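Local coordinates for amino acid ABC transporter, periplasmic amino acid-binding protein, putative (Streptococcus pneumoniae, PDB 4I62) that binds L-arginine and probably hands it to an amino acid ABC transporter as the system's extracellular substrate-binding lipoprotein, at residues 41-46 / 81-86; 104-109 / 227-232. All blocks are in the same frame, centred on the assembly; numbering follows the deposited sequence.

Interaction 1. Residues 41-46 / 81-86. With ARG (arginine), chain B.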
loop_
_atom_site.group_PDB
_atom_site.type_symbol
_atom_site.label_atom_id
_atom_site.label_comp_id
_atom_site.label_asym_id
_atom_site.label_seq_id
_atom_site.Cartn_x
_atom_site.Cartn_y
_atom_site.Cartn_z
ATOM N N LEU A 41 -14.524 -14.864 0.783
ATOM C CA LEU A 41 -13.440 -14.228 1.518
ATOM C C LEU A 41 -13.555 -12.733 1.232
ATOM O O LEU A 41 -13.436 -12.324 0.081
ATOM C CB LEU A 41 -12.085 -14.744 1.003
ATOM C CG LEU A 41 -10.830 -14.103 1.623
ATOM C CD1 LEU A 41 -10.656 -14.546 3.059
ATOM C CD2 LEU A 41 -9.610 -14.430 0.775
ATOM N N VAL A 42 -13.774 -11.912 2.258
ATOM C CA VAL A 42 -13.929 -10.469 2.073
ATOM C C VAL A 42 -12.621 -9.758 2.374
ATOM O O VAL A 42 -12.090 -9.869 3.476
ATOM C CB VAL A 42 -15.060 -9.919 2.977
ATOM C CG1 VAL A 42 -15.243 -8.426 2.720
ATOM C CG2 VAL A 42 -16.401 -10.647 2.736
ATOM N N VAL A 43 -12.080 -9.078 1.372
ATOM C CA VAL A 43 -10.766 -8.425 1.476
ATOM C C VAL A 43 -10.925 -6.910 1.388
ATOM O O VAL A 43 -11.383 -6.380 0.375
ATOM C CB VAL A 43 -9.852 -8.925 0.343
ATOM C CG1 VAL A 43 -8.498 -8.173 0.352
ATOM C CG2 VAL A 43 -9.583 -10.447 0.469
ATOM N N ALA A 44 -10.518 -6.248 2.451
ATOM C CA ALA A 44 -10.511 -4.773 2.500
ATOM C C ALA A 44 -9.250 -4.219 1.864
ATOM O O ALA A 44 -8.145 -4.724 2.123
ATOM C CB ALA A 44 -10.629 -4.291 3.934
ATOM N N LEU A 45 -9.400 -3.154 1.081
ATOM C CA LEU A 45 -8.253 -2.541 0.436
ATOM C C LEU A 45 -8.613 -1.132 -0.057
ATOM O O LEU A 45 -9.791 -0.802 -0.225
ATOM C CB LEU A 45 -7.699 -3.392 -0.705
ATOM C CG LEU A 45 -8.496 -3.441 -2.005
ATOM C CD1 LEU A 45 -7.753 -4.284 -3.009
ATOM C CD2 LEU A 45 -9.957 -3.864 -1.923
ATOM N N ASN A 46 -7.587 -0.329 -0.316
ATOM C CA ASN A 46 -7.759 1.010 -0.872
ATOM C C ASN A 46 -7.087 1.059 -2.245
ATOM O O ASN A 46 -5.846 1.111 -2.323
ATOM C CB ASN A 46 -7.125 2.023 0.068
ATOM C CG ASN A 46 -7.068 3.398 -0.560
ATOM O OD1 ASN A 46 -5.981 3.993 -0.718
ATOM N ND2 ASN A 46 -8.221 3.882 -0.997
ATOM N N VAL A 81 -13.159 -20.722 -1.793
ATOM C CA VAL A 81 -14.249 -19.751 -1.654
ATOM C C VAL A 81 -14.151 -18.680 -2.714
ATOM O O VAL A 81 -13.121 -18.498 -3.357
ATOM C CB VAL A 81 -14.297 -19.106 -0.236
ATOM C CG1 VAL A 81 -14.466 -20.165 0.839
ATOM C CG2 VAL A 81 -13.012 -18.260 0.049
ATOM N N GLU A 82 -15.247 -17.941 -2.867
ATOM C CA GLU A 82 -15.259 -16.779 -3.744
ATOM C C GLU A 82 -14.493 -15.603 -3.123
ATOM O O GLU A 82 -14.441 -15.472 -1.914
ATOM C CB GLU A 82 -16.693 -16.334 -4.024
ATOM C CG GLU A 82 -17.612 -17.440 -4.526
ATOM C CD GLU A 82 -17.315 -17.848 -5.951
ATOM O OE1 GLU A 82 -16.468 -17.198 -6.580
ATOM O OE2 GLU A 82 -17.933 -18.805 -6.448
ATOM N N LEU A 83 -13.906 -14.770 -3.958
ATOM C CA LEU A 83 -13.300 -13.519 -3.489
ATOM C C LEU A 83 -14.277 -12.346 -3.607
ATOM O O LEU A 83 -14.891 -12.151 -4.643
ATOM C CB LEU A 83 -12.068 -13.211 -4.322
ATOM C CG LEU A 83 -11.370 -11.873 -4.029
ATOM C CD1 LEU A 83 -10.878 -11.830 -2.589
ATOM C CD2 LEU A 83 -10.244 -11.649 -4.986
ATOM N N GLU A 84 -14.413 -11.573 -2.534
ATOM C CA GLU A 84 -15.207 -10.338 -2.565
ATOM C C GLU A 84 -14.312 -9.193 -2.110
ATOM O O GLU A 84 -13.792 -9.212 -0.990
ATOM C CB GLU A 84 -16.413 -10.463 -1.638
ATOM C CG GLU A 84 -17.284 -9.254 -1.630
ATOM C CD GLU A 84 -18.486 -9.399 -0.713
ATOM O OE1 GLU A 84 -19.283 -10.328 -0.929
ATOM O OE2 GLU A 84 -18.625 -8.590 0.236
ATOM N N LEU A 85 -14.099 -8.205 -2.979
ATOM C CA LEU A 85 -13.360 -7.021 -2.595
ATOM C C LEU A 85 -14.229 -6.025 -1.877
ATOM O O LEU A 85 -15.406 -5.870 -2.195
ATOM C CB LEU A 85 -12.743 -6.366 -3.809
ATOM C CG LEU A 85 -11.777 -7.213 -4.607
ATOM C CD1 LEU A 85 -11.231 -6.421 -5.790
ATOM C CD2 LEU A 85 -10.650 -7.804 -3.736
ATOM N N SER A 86 -13.632 -5.321 -0.924
ATOM C CA SER A 86 -14.326 -4.280 -0.183
ATOM C C SER A 86 -13.477 -3.025 -0.245
ATOM O O SER A 86 -12.629 -2.765 0.634
ATOM C CB SER A 86 -14.505 -4.721 1.264
ATOM O OG SER A 86 -15.375 -3.838 1.952
HETATM N N ARG B . 2.449 0.729 3.679
HETATM C CA ARG B . 1.726 1.881 4.281
HETATM C C ARG B . 0.987 1.473 5.552
HETATM O O ARG B . 0.742 0.265 5.756
HETATM C CB ARG B . 0.819 2.549 3.265
HETATM C CG ARG B . -0.182 1.588 2.617
HETATM C CD ARG B . -1.250 2.324 1.835
HETATM N NE ARG B . -1.982 1.390 0.998
HETATM C CZ ARG B . -2.996 1.704 0.218
HETATM N NH1 ARG B . -3.599 0.758 -0.494
HETATM N NH2 ARG B . -3.419 2.965 0.153
HETATM O OXT ARG B . 0.610 2.413 6.327
#
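L41 opens the pairing of two parallel strands, 41-45 and 82-86, by giving its N-H to E82 O (N to O 2.8 Å) and taking the N-H of E84 on its own carbonyl. Its CB packs on CG2 of V81, while on the same face of the sheet CD1 of L83 touches L41 O. V42 uses neither backbone polar atom across this pair; its N is held by D103 instead. Its CG2 lies beside E84 OE2 at 3.9 Å, the two side chains running side by side in the same direction, and E84 OE1 makes a salt bridge with K40. V43 makes the next two bonds: its N-H meets E84 O and its carbonyl receives S86 N. With CG1 anti to the backbone N (chi1 175°), CG2, the branch beside that N, packs on L83 CD1 at 3.6 Å. A44 adds a CA-H contact to S86 O, and L45 N ends the series with a longer bond to that same oxygen (3.3 Å), the donor above the carbonyl plane. N46 then turns to the bound arginine, offering its backbone O to NH1 and its OD1 to NH2, each at 2.9 Å. Helix 67-79, between the two strands in sequence, covers the face carrying L41 and L83 and makes the unit a right-handed beta-alpha-beta crossover, as in periplasmic binding protein type II folds.

Interaction 2. Residues 104-109 / 227-232. With ARG (arginine), chain B.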
loop_
_atom_site.group_PDB
_atom_site.type_symbol
_atom_site.label_atom_id
_atom_site.label_comp_id
_atom_site.label_asym_id
_atom_site.label_seq_id
_atom_site.Cartn_x
_atom_site.Cartn_y
_atom_site.Cartn_z
ATOM N N LEU A 104 -9.753 -10.086 5.703
ATOM C CA LEU A 104 -8.324 -9.799 5.525
ATOM C C LEU A 104 -8.191 -8.368 5.052
ATOM O O LEU A 104 -9.071 -7.880 4.344
ATOM C CB LEU A 104 -7.678 -10.701 4.451
ATOM C CG LEU A 104 -7.713 -12.193 4.706
ATOM C CD1 LEU A 104 -7.141 -12.932 3.496
ATOM C CD2 LEU A 104 -6.947 -12.561 5.996
ATOM N N ALA A 105 -7.064 -7.755 5.393
ATOM C CA ALA A 105 -6.615 -6.543 4.708
ATOM C C ALA A 105 -5.434 -6.944 3.843
ATOM O O ALA A 105 -4.409 -7.395 4.372
ATOM C CB ALA A 105 -6.194 -5.463 5.692
ATOM N N ILE A 106 -5.591 -6.780 2.532
ATOM C CA ILE A 106 -4.495 -7.002 1.585
ATOM C C ILE A 106 -4.422 -5.695 0.788
ATOM O O ILE A 106 -5.176 -5.496 -0.172
ATOM C CB ILE A 106 -4.706 -8.224 0.653
ATOM C CG1 ILE A 106 -5.103 -9.464 1.465
ATOM C CG2 ILE A 106 -3.412 -8.464 -0.121
ATOM C CD1 ILE A 106 -5.371 -10.705 0.593
ATOM N N SER A 107 -3.548 -4.790 1.241
ATOM C CA SER A 107 -3.654 -3.417 0.788
ATOM C C SER A 107 -2.318 -2.698 0.955
ATOM O O SER A 107 -2.284 -1.514 1.358
ATOM C CB SER A 107 -4.771 -2.686 1.547
ATOM O OG SER A 107 -5.155 -1.445 0.937
ATOM N N GLY A 108 -1.222 -3.405 0.690
ATOM C CA GLY A 108 0.096 -2.819 0.895
ATOM C C GLY A 108 0.328 -2.432 2.350
ATOM O O GLY A 108 0.965 -1.417 2.624
ATOM N N VAL A 109 -0.151 -3.258 3.273
ATOM C CA VAL A 109 -0.122 -2.937 4.703
ATOM C C VAL A 109 1.223 -3.275 5.344
ATOM O O VAL A 109 1.642 -4.459 5.332
ATOM C CB VAL A 109 -1.241 -3.680 5.473
ATOM C CG1 VAL A 109 -1.196 -3.359 6.952
ATOM C CG2 VAL A 109 -2.595 -3.370 4.902
ATOM N N TYR A 227 5.523 -5.522 3.965
ATOM C CA TYR A 227 4.100 -5.674 3.775
ATOM C C TYR A 227 3.655 -7.093 4.172
ATOM O O TYR A 227 4.367 -8.067 3.934
ATOM C CB TYR A 227 3.696 -5.484 2.313
ATOM C CG TYR A 227 3.857 -4.132 1.709
ATOM C CD1 TYR A 227 4.254 -3.029 2.447
ATOM C CD2 TYR A 227 3.600 -3.977 0.345
ATOM C CE1 TYR A 227 4.388 -1.763 1.820
ATOM C CE2 TYR A 227 3.733 -2.751 -0.276
ATOM C CZ TYR A 227 4.131 -1.658 0.460
ATOM O OH TYR A 227 4.226 -0.443 -0.205
ATOM N N ALA A 228 2.458 -7.161 4.758
ATOM C CA ALA A 228 1.880 -8.423 5.175
ATOM C C ALA A 228 0.362 -8.322 5.104
ATOM O O ALA A 228 -0.214 -7.213 5.017
ATOM C CB ALA A 228 2.356 -8.778 6.568
ATOM N N VAL A 229 -0.301 -9.470 5.124
ATOM C CA VAL A 229 -1.751 -9.527 5.187
ATOM C C VAL A 229 -2.189 -9.444 6.640
ATOM O O VAL A 229 -1.669 -10.177 7.482
ATOM C CB VAL A 229 -2.231 -10.838 4.572
ATOM C CG1 VAL A 229 -3.746 -11.014 4.750
ATOM C CG2 VAL A 229 -1.784 -10.954 3.117
ATOM N N ALA A 230 -3.126 -8.536 6.933
ATOM C CA ALA A 230 -3.620 -8.412 8.320
ATOM C C ALA A 230 -4.916 -9.151 8.483
ATOM O O ALA A 230 -5.773 -9.186 7.577
ATOM C CB ALA A 230 -3.833 -6.939 8.685
ATOM N N MET A 231 -5.081 -9.726 9.657
ATOM C CA MET A 231 -6.296 -10.447 9.996
ATOM C C MET A 231 -6.546 -10.301 11.501
ATOM O O MET A 231 -5.705 -9.779 12.234
ATOM C CB MET A 231 -6.190 -11.914 9.569
ATOM C CG MET A 231 -5.161 -12.687 10.320
ATOM S SD MET A 231 -4.604 -14.165 9.429
ATOM C CE MET A 231 -3.408 -13.432 8.303
ATOM N N LYS A 232 -7.723 -10.718 11.937
ATOM C CA LYS A 232 -8.033 -10.632 13.354
ATOM C C LYS A 232 -7.086 -11.487 14.174
ATOM O O LYS A 232 -6.599 -12.538 13.728
ATOM C CB LYS A 232 -9.487 -10.984 13.638
ATOM C CG LYS A 232 -10.422 -9.778 13.538
ATOM C CD LYS A 232 -11.873 -10.190 13.758
ATOM C CE LYS A 232 -12.086 -10.721 15.166
ATOM N NZ LYS A 232 -11.778 -9.668 16.190
HETATM N N ARG B . 2.449 0.729 3.679
HETATM C CA ARG B . 1.726 1.881 4.281
HETATM C C ARG B . 0.987 1.473 5.552
HETATM O O ARG B . 0.742 0.265 5.756
HETATM C CB ARG B . 0.819 2.549 3.265
HETATM C CG ARG B . -0.182 1.588 2.617
HETATM C CD ARG B . -1.250 2.324 1.835
HETATM N NE ARG B . -1.982 1.390 0.998
HETATM C CZ ARG B . -2.996 1.704 0.218
HETATM N NH1 ARG B . -3.599 0.758 -0.494
HETATM N NH2 ARG B . -3.419 2.965 0.153
HETATM O OXT ARG B . 0.610 2.413 6.327
HETATM O O HOH W 1 -1.242 -5.963 2.694
#
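L104 and V229 meet where the leucine's CD2 reaches CG1 of the valine at 3.8 Å, the two side chains slanting across each other. The same CD2 touches M231 CB at 3.7 Å, the leucine here running alongside the methionine. I106 CG1 reaches the same V229 methyl, CG1, which chi1 of 174° sets anti to the valine N; that one branch therefore packs against both residues. Between them A105 and A230 exchange two backbone hydrogen bonds, a single antiparallel hydrogen-bonded pair with their CB atoms 4.1 Å apart. Further on, V109 O accepts A228 N, and water 1 fills in, accepting from S107 N and V109 N and donating to A228 O. The Y227 ring lies against G108: the glycine CA stands 3.9 Å from the ring centroid in a CH-pi contact, and G108 O sits over the same ring nearer the rim, 3.5 Å from CE1. Y227 OH is hydrogen-bonded to E198. G108 O also accepts the ligand's amino group (G108 O to arginine N 2.8 Å), while S107 O takes NE and, at 3.2 Å, NH1, and S107 OG accepts NH1 as well. Neutral carbonyl and hydroxyl oxygens thus receive N-H groups from both cationic ends of the ligand, and their partial negative charge would help stabilise those positive groups in this buried setting.

In the fold
Interactions 1 and 2, with centres about 11 Å apart, meet on one parallel sheet, in which strand 40-45 lies between 82-87 and 104-105, and A44 N probably bonds to L104 O at 2.9 Å; 227-232 belongs to strand 226-232 of the mixed sheet. The second junction lies nearer the ligand, where N46 N and S107 OG are 3.0 Å apart, a probable hydrogen bond. S107 OG is thus placed between the backbone of 41-46 and the guanidinium. Interaction 1 grips that guanidinium through NH1 and NH2, interaction 2 through NE and NH1, and only the latter also holds the amino group. The bound arginine is also hydrogen-bonded to E198, Q156, R115, S110 and I160.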